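Local structure of putative peptidyl-arginine deiminase family protein (Campylobacter jejuni subsp. jejuni serotype O:2, 6B10) at residues 22-27 and 322-327; 77-82 and 126-131; 89-94 and 122-127; 105-110 and 184-189. The protein probably hydrolyses agmatine to N-carbamoylputrescine and ammonia, a step of polyamine biosynthesis that leads to putrescine. All blocks are in the same frame, centred on the assembly; numbering follows the deposited sequence.

Interaction 1 (22-27 and 322-327)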
# COMPACT_ATOMS: atom_id res chain seq x y z
N LEU A 22 -5.33 -9.66 -4.91
CA LEU A 22 -5.36 -8.55 -3.97
C LEU A 22 -6.07 -9.04 -2.71
O LEU A 22 -7.16 -9.63 -2.77
CB LEU A 22 -6.07 -7.32 -4.55
CG LEU A 22 -5.83 -6.02 -3.77
CD1 LEU A 22 -4.40 -5.52 -3.95
CD2 LEU A 22 -6.80 -4.92 -4.20
N MET A 23 -5.45 -8.80 -1.57
CA MET A 23 -5.95 -9.32 -0.31
C MET A 23 -6.42 -8.19 0.58
O MET A 23 -5.76 -7.17 0.70
CB MET A 23 -4.85 -10.12 0.37
CG MET A 23 -4.27 -11.21 -0.53
SD MET A 23 -3.03 -12.22 0.28
CE MET A 23 -1.82 -11.00 0.78
N LEU A 24 -7.59 -8.38 1.19
CA LEU A 24 -8.18 -7.40 2.09
C LEU A 24 -8.73 -8.06 3.35
O LEU A 24 -9.12 -9.24 3.33
CB LEU A 24 -9.31 -6.64 1.38
CG LEU A 24 -8.97 -5.99 0.03
CD1 LEU A 24 -9.38 -6.90 -1.12
CD2 LEU A 24 -9.64 -4.63 -0.13
N SER A 25 -8.76 -7.30 4.43
CA SER A 25 -9.36 -7.75 5.68
C SER A 25 -10.65 -6.96 5.92
O SER A 25 -10.60 -5.77 6.25
CB SER A 25 -8.39 -7.54 6.83
OG SER A 25 -8.96 -7.94 8.06
N LEU A 26 -11.79 -7.62 5.77
CA LEU A 26 -13.09 -6.97 5.90
C LEU A 26 -13.31 -6.29 7.25
O LEU A 26 -12.86 -6.79 8.29
CB LEU A 26 -14.22 -7.97 5.67
CG LEU A 26 -14.40 -8.49 4.24
CD1 LEU A 26 -15.52 -9.51 4.20
CD2 LEU A 26 -14.68 -7.36 3.25
N PRO A 27 -13.98 -5.12 7.24
CA PRO A 27 -14.46 -4.55 8.49
C PRO A 27 -15.64 -5.37 9.00
O PRO A 27 -16.45 -5.83 8.21
CB PRO A 27 -14.92 -3.14 8.10
CG PRO A 27 -14.36 -2.89 6.75
CD PRO A 27 -14.24 -4.23 6.10
N HIS A 322 -4.83 1.98 -0.65
CA HIS A 322 -3.58 1.21 -0.57
C HIS A 322 -3.39 0.59 0.82
O HIS A 322 -2.94 -0.54 0.93
CB HIS A 322 -2.37 2.10 -0.91
CG HIS A 322 -1.10 1.34 -1.18
ND1 HIS A 322 0.00 1.42 -0.36
CD2 HIS A 322 -0.76 0.50 -2.19
CE1 HIS A 322 0.97 0.66 -0.85
NE2 HIS A 322 0.53 0.09 -1.95
N CYS A 323 -3.73 1.34 1.86
CA CYS A 323 -3.62 0.87 3.25
C CYS A 323 -4.51 -0.34 3.54
O CYS A 323 -4.19 -1.16 4.39
CB CYS A 323 -3.99 1.99 4.24
SG CYS A 323 -2.94 3.45 4.18
N SER A 324 -5.63 -0.45 2.83
CA SER A 324 -6.60 -1.51 3.07
C SER A 324 -6.35 -2.81 2.29
O SER A 324 -7.19 -3.71 2.32
CB SER A 324 -7.99 -1.01 2.69
OG SER A 324 -8.17 -1.12 1.30
N CYS A 325 -5.24 -2.92 1.57
CA CYS A 325 -5.01 -4.10 0.77
C CYS A 325 -3.55 -4.50 0.70
O CYS A 325 -2.66 -3.73 1.07
CB CYS A 325 -5.59 -3.91 -0.64
SG CYS A 325 -4.83 -2.60 -1.63
N GLN A 326 -3.31 -5.72 0.26
CA GLN A 326 -1.96 -6.21 0.04
C GLN A 326 -1.93 -7.02 -1.25
O GLN A 326 -2.88 -7.72 -1.59
CB GLN A 326 -1.49 -7.03 1.24
CG GLN A 326 -0.06 -7.55 1.14
CD GLN A 326 0.97 -6.45 0.98
OE1 GLN A 326 1.11 -5.87 -0.10
NE2 GLN A 326 1.70 -6.15 2.05
N ASN A 327 -0.82 -6.91 -1.97
CA ASN A 327 -0.67 -7.59 -3.24
C ASN A 327 0.08 -8.89 -3.03
O ASN A 327 1.02 -8.95 -2.24
CB ASN A 327 0.08 -6.68 -4.23
CG ASN A 327 -0.47 -5.27 -4.26
OD1 ASN A 327 -0.09 -4.43 -3.45
ND2 ASN A 327 -1.40 -5.02 -5.18
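Met23 and Gln326 form a hydrogen-bonded antiparallel pair. It joins strand 19-25 to strand 326-329, an outer strand of a four-stranded mixed sheet in the alpha/beta-propeller fold of the deiminase family. Two backbone bonds hold the pair. Met23 N donates to Gln326 O at 2.8 Å, and Gln326 N donates to Met23 O at 2.9 Å. Leu22 and Asn327 follow as a non-hydrogen-bonded pair. A CA-H...O contact adds to the pairing, with Cys325 CA 3.2 Å from Met23 O.

The apolar contacts fall into two groups. Cys325 meets both leucines of the neighbouring strand. Its SG lies 3.8 Å from Leu22 CD1, and its CB lies 4.0 Å from Leu24 CG. Met23 works on the other face of the sheet. Its chain bends at the last torsion (chi3 -58°), which puts CE 3.9 Å from Gln326 CG. These two side chains cross obliquely.

The polar contacts involve the amide groups. The Gln326 chain bends at chi2, and OE1 accepts the N-H of Asn327 in plane on a lone pair, at 2.9 Å. Asn327 OD1 accepts from Arg89 NH2, while its ND2 pairs with Gln19 OE1. Leu22 and Asn327 lie side by side and point the same way. Leu22 CD1 is 3.3 Å from Asn327 ND2, a close van der Waals contact and not a polar one.

Interaction 2 (77-82 and 126-131)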
# COMPACT_ATOMS: atom_id res chain seq x y z
N GLU A 77 -12.57 -14.80 -3.62
CA GLU A 77 -12.43 -15.94 -2.72
C GLU A 77 -12.49 -15.44 -1.29
O GLU A 77 -12.36 -14.25 -1.03
CB GLU A 77 -11.11 -16.67 -2.98
CG GLU A 77 -11.09 -17.37 -4.32
CD GLU A 77 -9.74 -17.94 -4.68
OE1 GLU A 77 -8.89 -18.11 -3.77
OE2 GLU A 77 -9.53 -18.24 -5.87
N PHE A 78 -12.71 -16.38 -0.38
CA PHE A 78 -12.92 -16.06 1.03
C PHE A 78 -12.05 -16.97 1.88
O PHE A 78 -11.75 -18.10 1.49
CB PHE A 78 -14.39 -16.24 1.39
CG PHE A 78 -15.34 -15.65 0.39
CD1 PHE A 78 -15.57 -14.28 0.35
CD2 PHE A 78 -15.98 -16.46 -0.54
CE1 PHE A 78 -16.44 -13.74 -0.58
CE2 PHE A 78 -16.84 -15.92 -1.48
CZ PHE A 78 -17.08 -14.56 -1.50
N PHE A 79 -11.64 -16.47 3.04
CA PHE A 79 -10.81 -17.22 3.96
C PHE A 79 -11.19 -16.89 5.40
O PHE A 79 -10.97 -15.77 5.86
CB PHE A 79 -9.33 -16.92 3.73
CG PHE A 79 -8.42 -17.60 4.71
CD1 PHE A 79 -8.19 -18.97 4.62
CD2 PHE A 79 -7.79 -16.88 5.72
CE1 PHE A 79 -7.35 -19.61 5.53
CE2 PHE A 79 -6.95 -17.52 6.62
CZ PHE A 79 -6.73 -18.88 6.53
N LYS A 80 -11.75 -17.87 6.10
CA LYS A 80 -12.16 -17.70 7.49
C LYS A 80 -10.94 -17.54 8.39
O LYS A 80 -10.03 -18.37 8.37
CB LYS A 80 -13.00 -18.89 7.96
N CYS A 81 -10.93 -16.45 9.17
CA CYS A 81 -9.82 -16.14 10.07
C CYS A 81 -10.15 -14.92 10.91
O CYS A 81 -10.61 -13.91 10.38
CB CYS A 81 -8.54 -15.88 9.26
SG CYS A 81 -7.16 -15.26 10.23
N ASP A 82 -9.93 -15.01 12.22
CA ASP A 82 -10.26 -13.91 13.13
C ASP A 82 -9.27 -12.76 12.97
O ASP A 82 -8.11 -12.97 12.64
CB ASP A 82 -10.27 -14.38 14.58
CG ASP A 82 -11.44 -15.29 14.90
OD1 ASP A 82 -12.01 -15.88 13.95
OD2 ASP A 82 -11.78 -15.43 16.09
N SER A 126 0.21 -16.43 9.42
CA SER A 126 0.56 -17.84 9.60
C SER A 126 -0.58 -18.74 9.16
O SER A 126 -0.36 -19.68 8.38
CB SER A 126 0.92 -18.14 11.06
OG SER A 126 2.13 -17.51 11.41
N LYS A 127 -1.79 -18.44 9.64
CA LYS A 127 -2.98 -19.21 9.26
C LYS A 127 -3.08 -19.23 7.74
O LYS A 127 -3.21 -20.29 7.14
CB LYS A 127 -4.30 -18.63 9.81
CG LYS A 127 -4.26 -17.70 11.02
CD LYS A 127 -4.08 -18.42 12.34
CE LYS A 127 -4.78 -17.64 13.45
NZ LYS A 127 -4.57 -18.24 14.79
N LEU A 128 -3.03 -18.04 7.15
CA LEU A 128 -3.24 -17.87 5.72
C LEU A 128 -2.26 -18.71 4.91
O LEU A 128 -2.65 -19.40 3.96
CB LEU A 128 -3.08 -16.39 5.34
CG LEU A 128 -3.28 -16.01 3.87
CD1 LEU A 128 -4.70 -16.31 3.41
CD2 LEU A 128 -2.95 -14.54 3.65
N PHE A 129 -0.99 -18.64 5.28
CA PHE A 129 0.07 -19.31 4.54
C PHE A 129 0.11 -20.81 4.83
O PHE A 129 0.39 -21.61 3.94
CB PHE A 129 1.43 -18.65 4.81
CG PHE A 129 1.73 -17.52 3.86
CD1 PHE A 129 1.09 -16.30 3.97
CD2 PHE A 129 2.64 -17.70 2.82
CE1 PHE A 129 1.35 -15.27 3.09
CE2 PHE A 129 2.91 -16.67 1.93
CZ PHE A 129 2.26 -15.46 2.06
N LYS A 130 -0.18 -21.18 6.08
CA LYS A 130 -0.25 -22.59 6.46
C LYS A 130 -1.45 -23.29 5.80
O LYS A 130 -1.30 -24.36 5.22
CB LYS A 130 -0.32 -22.74 7.99
CG LYS A 130 -0.37 -24.18 8.47
CD LYS A 130 -0.19 -24.27 9.98
CE LYS A 130 -0.60 -25.63 10.53
NZ LYS A 130 -2.08 -25.77 10.65
N GLU A 131 -2.62 -22.66 5.88
CA GLU A 131 -3.88 -23.29 5.47
C GLU A 131 -4.21 -23.11 3.99
O GLU A 131 -4.45 -24.10 3.29
CB GLU A 131 -5.04 -22.75 6.30
CG GLU A 131 -4.86 -22.91 7.80
CD GLU A 131 -5.98 -22.25 8.58
OE1 GLU A 131 -7.08 -22.11 8.01
OE2 GLU A 131 -5.76 -21.88 9.75
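Phe79 and Leu128 meet where the axes of strand 77-80 and helix 126-131 pass 10.0 Å apart, with 115° between their directions. The side chain of Phe79 carries most of the contact. Its CG stands anti to the backbone N (chi1 176°), and the ring reaches the helix. Leu128 CD1 sits over one face of the ring in a CH-pi contact. It is 4.1 Å from the ring centroid and 18° off the ring normal, displaced toward the rim. The far end of the ring meets the helix backbone, with Phe79 CZ 3.7 Å from Leu128 CA.

This is a helix packed on one face of a sheet, as in the alpha/beta-propeller of the deiminase family. Strand 76-80 is an outer strand of the sheet. Leu128 also touches Leu58 on the adjacent strand 56-61, so the helix spans more than one strand. Nearby, a salt bridge from Glu77 to Lys132 ties the same two elements.

Glu131 comes at about a right angle to Phe79, with OE1 3.5 Å from CE1. Lys127 O lies 3.8 Å from Phe79 CZ and takes a backbone bond from Glu131 N. The aliphatic part of Lys127 also takes part. Its CG rests 3.9 Å from Cys81 SG, while the bent chain beyond leads away from the strand.

Interaction 3 (89-94 and 122-127). With K (potassium ion), chain E.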
# COMPACT_ATOMS: atom_id res chain seq x y z
N ARG A 89 -2.21 -3.82 4.62
CA ARG A 89 -0.92 -3.27 4.18
C ARG A 89 0.07 -3.11 5.35
O ARG A 89 1.28 -3.28 5.17
CB ARG A 89 -1.15 -1.93 3.47
CG ARG A 89 0.10 -1.24 2.89
CD ARG A 89 0.62 -1.86 1.60
NE ARG A 89 -0.42 -2.05 0.59
CZ ARG A 89 -0.22 -2.62 -0.60
NH1 ARG A 89 0.99 -3.03 -0.95
NH2 ARG A 89 -1.23 -2.77 -1.45
N ASP A 90 -0.43 -2.78 6.53
CA ASP A 90 0.43 -2.65 7.72
C ASP A 90 1.11 -3.97 8.09
O ASP A 90 2.31 -3.99 8.36
CB ASP A 90 -0.37 -2.18 8.95
CG ASP A 90 -0.75 -0.71 8.88
OD1 ASP A 90 0.03 0.10 8.34
OD2 ASP A 90 -1.82 -0.36 9.42
N PHE A 91 0.34 -5.05 8.13
CA PHE A 91 0.84 -6.32 8.66
C PHE A 91 0.96 -7.47 7.66
O PHE A 91 1.64 -8.45 7.96
CB PHE A 91 0.02 -6.76 9.89
CG PHE A 91 -1.41 -7.08 9.59
CD1 PHE A 91 -1.77 -8.33 9.10
CD2 PHE A 91 -2.41 -6.15 9.82
CE1 PHE A 91 -3.09 -8.63 8.82
CE2 PHE A 91 -3.74 -6.44 9.55
CZ PHE A 91 -4.08 -7.68 9.05
N GLY A 92 0.35 -7.37 6.49
CA GLY A 92 0.38 -8.45 5.50
C GLY A 92 1.78 -8.88 5.07
O GLY A 92 2.76 -8.15 5.24
N ALA A 93 1.87 -10.08 4.51
CA ALA A 93 3.14 -10.63 4.04
C ALA A 93 3.62 -9.91 2.78
O ALA A 93 2.81 -9.60 1.90
CB ALA A 93 3.01 -12.12 3.78
N ILE A 94 4.92 -9.68 2.68
CA ILE A 94 5.51 -8.94 1.55
C ILE A 94 6.37 -9.87 0.69
O ILE A 94 7.29 -10.49 1.19
CB ILE A 94 6.36 -7.75 2.06
CG1 ILE A 94 5.45 -6.69 2.68
CG2 ILE A 94 7.15 -7.12 0.92
CD1 ILE A 94 6.18 -5.71 3.57
N ASN A 122 -0.76 -10.65 13.70
CA ASN A 122 0.48 -11.41 13.64
C ASN A 122 0.23 -12.87 13.26
O ASN A 122 0.97 -13.45 12.47
CB ASN A 122 1.22 -11.34 14.97
CG ASN A 122 2.63 -11.89 14.88
OD1 ASN A 122 2.92 -12.98 15.36
ND2 ASN A 122 3.52 -11.12 14.25
N ALA A 123 -0.82 -13.44 13.84
CA ALA A 123 -1.22 -14.80 13.52
C ALA A 123 -1.80 -14.89 12.10
O ALA A 123 -1.42 -15.78 11.35
CB ALA A 123 -2.22 -15.32 14.54
N VAL A 124 -2.69 -13.96 11.75
CA VAL A 124 -3.41 -13.98 10.46
C VAL A 124 -2.55 -14.51 9.30
O VAL A 124 -3.00 -15.35 8.52
CB VAL A 124 -3.95 -12.57 10.07
CG1 VAL A 124 -4.40 -12.53 8.61
CG2 VAL A 124 -5.11 -12.15 10.97
N ASN A 125 -1.32 -14.02 9.20
CA ASN A 125 -0.41 -14.45 8.14
C ASN A 125 -0.02 -15.93 8.21
O ASN A 125 0.09 -16.59 7.18
CB ASN A 125 0.86 -13.59 8.15
CG ASN A 125 0.60 -12.16 7.73
OD1 ASN A 125 0.27 -11.89 6.57
ND2 ASN A 125 0.74 -11.23 8.67
N SER A 126 0.21 -16.43 9.42
CA SER A 126 0.56 -17.84 9.60
C SER A 126 -0.58 -18.74 9.16
O SER A 126 -0.36 -19.68 8.38
CB SER A 126 0.92 -18.14 11.06
OG SER A 126 2.13 -17.51 11.41
N LYS A 127 -1.79 -18.44 9.64
CA LYS A 127 -2.98 -19.21 9.26
C LYS A 127 -3.08 -19.23 7.74
O LYS A 127 -3.21 -20.29 7.14
CB LYS A 127 -4.30 -18.63 9.81
CG LYS A 127 -4.26 -17.70 11.02
CD LYS A 127 -4.08 -18.42 12.34
CE LYS A 127 -4.78 -17.64 13.45
NZ LYS A 127 -4.57 -18.24 14.79
K K E . 3.82 -8.79 9.73
O HOH W 1 4.44 -5.89 9.29
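Asn125 holds the backbone of Phe91 through one side-chain hydrogen bond. Asn125 ND2 donates to Phe91 O at 3.0 Å, with an N-H...O angle of 141°. The donor approaches from above the carbonyl plane, 48° out of it. The other branch of the amide faces the following residues. Asn125 OD1 lies 3.6 Å from Gly92 CA and 3.9 Å from Ala93 CB. The helix side chain thus fits against the turn that leads out of helix 88-91.

The metal contacts use the same carbonyl. Phe91 O binds the potassium ion at 2.8 Å, so this oxygen has both an N-H and a cation as partners. Together they would be expected to polarise the carbonyl. Water 1 binds the ion at 3.0 Å and donates a hydrogen bond to Asp90 O.

The ring of Phe91 is met at its edge. Phe91 CG sits between its own backbone N and carbonyl carbon (chi1 65°), and the ring presents its edge to helix 120-133. Val124 CG1 is 4.1 Å from Phe91 CE1, and these side chains cross at about a right angle. Asn125 ND2 also lies near the ring plane, beside CD1. In a separate apolar contact, Ala93 touches Phe129 further along the same helix.

Asp106 OD1 and Phe107 O of strand 101-108 also bind the ion. The four ligands found, two main-chain carbonyls, a carboxylate and a water, are all oxygens, as is usual for potassium sites in proteins.

Interaction 4 (105-110 and 184-189). With K (potassium ion), chain E.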
# COMPACT_ATOMS: atom_id res chain seq x y z
N LEU A 105 7.66 -12.57 2.97
CA LEU A 105 8.34 -12.20 4.20
C LEU A 105 7.31 -11.73 5.22
O LEU A 105 6.38 -11.00 4.87
CB LEU A 105 9.36 -11.09 3.93
CG LEU A 105 10.32 -11.28 2.75
CD1 LEU A 105 11.27 -10.10 2.66
CD2 LEU A 105 11.10 -12.58 2.86
N ASP A 106 7.49 -12.15 6.46
CA ASP A 106 6.63 -11.75 7.57
C ASP A 106 7.48 -10.96 8.55
O ASP A 106 8.21 -11.52 9.36
CB ASP A 106 5.99 -12.98 8.23
CG ASP A 106 5.07 -12.64 9.41
OD1 ASP A 106 4.65 -11.47 9.55
OD2 ASP A 106 4.76 -13.55 10.20
N PHE A 107 7.42 -9.64 8.43
CA PHE A 107 8.11 -8.74 9.35
C PHE A 107 7.34 -8.66 10.66
O PHE A 107 6.14 -8.93 10.69
CB PHE A 107 8.24 -7.35 8.72
CG PHE A 107 9.17 -7.32 7.54
CD1 PHE A 107 8.70 -7.60 6.27
CD2 PHE A 107 10.51 -7.02 7.71
CE1 PHE A 107 9.56 -7.58 5.18
CE2 PHE A 107 11.37 -7.00 6.63
CZ PHE A 107 10.90 -7.27 5.36
N THR A 108 8.01 -8.30 11.74
CA THR A 108 7.34 -8.19 13.03
C THR A 108 6.60 -6.86 13.11
O THR A 108 7.15 -5.81 12.79
CB THR A 108 8.32 -8.37 14.20
OG1 THR A 108 9.40 -7.45 14.08
CG2 THR A 108 8.86 -9.80 14.21
N PHE A 109 5.33 -6.91 13.52
CA PHE A 109 4.47 -5.74 13.55
C PHE A 109 3.94 -5.47 14.95
O PHE A 109 3.46 -6.39 15.62
CB PHE A 109 3.29 -5.92 12.60
CG PHE A 109 2.27 -4.83 12.69
CD1 PHE A 109 2.58 -3.54 12.26
CD2 PHE A 109 1.00 -5.08 13.18
CE1 PHE A 109 1.65 -2.53 12.34
CE2 PHE A 109 0.06 -4.07 13.26
CZ PHE A 109 0.38 -2.79 12.84
N ASN A 110 4.01 -4.21 15.37
CA ASN A 110 3.44 -3.77 16.64
C ASN A 110 2.49 -2.59 16.43
O ASN A 110 1.29 -2.71 16.66
CB ASN A 110 4.54 -3.35 17.61
CG ASN A 110 5.61 -4.42 17.78
OD1 ASN A 110 6.80 -4.13 17.69
ND2 ASN A 110 5.19 -5.66 18.03
N GLU A 184 20.05 -5.23 2.34
CA GLU A 184 20.35 -6.66 2.33
C GLU A 184 19.09 -7.50 2.21
O GLU A 184 19.07 -8.49 1.48
CB GLU A 184 21.14 -7.04 3.58
CG GLU A 184 22.56 -6.50 3.55
CD GLU A 184 23.27 -6.62 4.87
OE1 GLU A 184 22.63 -7.05 5.86
OE2 GLU A 184 24.47 -6.29 4.91
N ILE A 185 18.05 -7.09 2.93
CA ILE A 185 16.77 -7.80 2.92
C ILE A 185 16.09 -7.74 1.55
O ILE A 185 15.51 -8.72 1.10
CB ILE A 185 15.81 -7.20 3.96
CG1 ILE A 185 16.31 -7.49 5.38
CG2 ILE A 185 14.41 -7.76 3.79
CD1 ILE A 185 15.69 -6.63 6.45
N PHE A 186 16.15 -6.58 0.90
CA PHE A 186 15.43 -6.38 -0.36
C PHE A 186 16.33 -6.37 -1.60
O PHE A 186 15.87 -6.09 -2.70
CB PHE A 186 14.59 -5.10 -0.27
CG PHE A 186 13.40 -5.22 0.63
CD1 PHE A 186 12.29 -5.97 0.25
CD2 PHE A 186 13.36 -4.57 1.86
CE1 PHE A 186 11.19 -6.09 1.08
CE2 PHE A 186 12.26 -4.69 2.70
CZ PHE A 186 11.17 -5.45 2.30
N GLY A 187 17.62 -6.66 -1.42
CA GLY A 187 18.57 -6.66 -2.52
C GLY A 187 18.69 -5.32 -3.22
O GLY A 187 18.77 -5.24 -4.44
N LEU A 188 18.71 -4.26 -2.44
CA LEU A 188 18.65 -2.91 -2.99
C LEU A 188 20.03 -2.33 -3.27
O LEU A 188 20.99 -2.67 -2.60
CB LEU A 188 17.90 -1.99 -2.02
CG LEU A 188 16.50 -2.46 -1.63
CD1 LEU A 188 15.99 -1.68 -0.44
CD2 LEU A 188 15.56 -2.32 -2.81
N LYS A 189 20.11 -1.45 -4.27
CA LYS A 189 21.31 -0.66 -4.49
C LYS A 189 21.17 0.75 -3.90
O LYS A 189 22.17 1.41 -3.67
CB LYS A 189 21.68 -0.60 -5.97
CG LYS A 189 20.76 0.24 -6.86
CD LYS A 189 21.00 -0.12 -8.32
CE LYS A 189 20.22 0.77 -9.26
NZ LYS A 189 20.14 0.16 -10.62
K K E . 3.82 -8.79 9.73
O HOH W 1 4.44 -5.89 9.29
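Phe107 and Phe186 each hold CG anti to the carbonyl carbon (chi1 -68° and -72°), and their side chains reach toward each other tip to tip. The closest atoms are the two ring ends, Phe107 CZ and Phe186 CZ, at 3.6 Å. The ring planes are 23° apart. The rings are near parallel but slid apart, so they barely overlap. Their centroids are 5.8 Å apart.

Ile185 fills in beside this pair. Its CG2 comes to the edge of the Phe107 ring, 3.9 Å from CZ. The same methyl lies 4.1 Å from Leu105 CD1. Leu105 CD1 also reaches Phe186 CE1, at 4.3 Å.

The contact joins strand 101-108 to the last turn of helix 175-186. Ile96 of the neighbouring strand 94-98 touches both Leu105 and Phe186.

Phe107 has a second role through its backbone. Its O binds the potassium ion at 2.5 Å, and Asp106 OD1 binds it at 2.8 Å. The side-chain contact with the helix is made by carbon atoms alone. It therefore rests on shape and the burial of apolar surface, while the backbone of Phe107 serves the ion.

In the fold
The potassium ion links interactions 3 and 4. Both supply oxygen ligands and share water 1, and their centres are about 13 Å apart. Ile94 O also bonds to Leu105 N at 2.8 Å. Interactions 2 and 3 both use helix 120-133; Val124 CG2 lies 3.8 Å from Cys81 SG. Interaction 2 reaches the same sheet as interaction 1, where Met23 SD is 4.1 Å from Leu128 CD2. Arg89 joins interaction 3 to interaction 1; its NE is hydrogen-bonded to His322 O at 3.0 Å. Interactions 1 and 4 do not touch; their nearest atoms are about 7 Å apart. The nearest side-chain atom of Gln326 is about 8 Å from the ion.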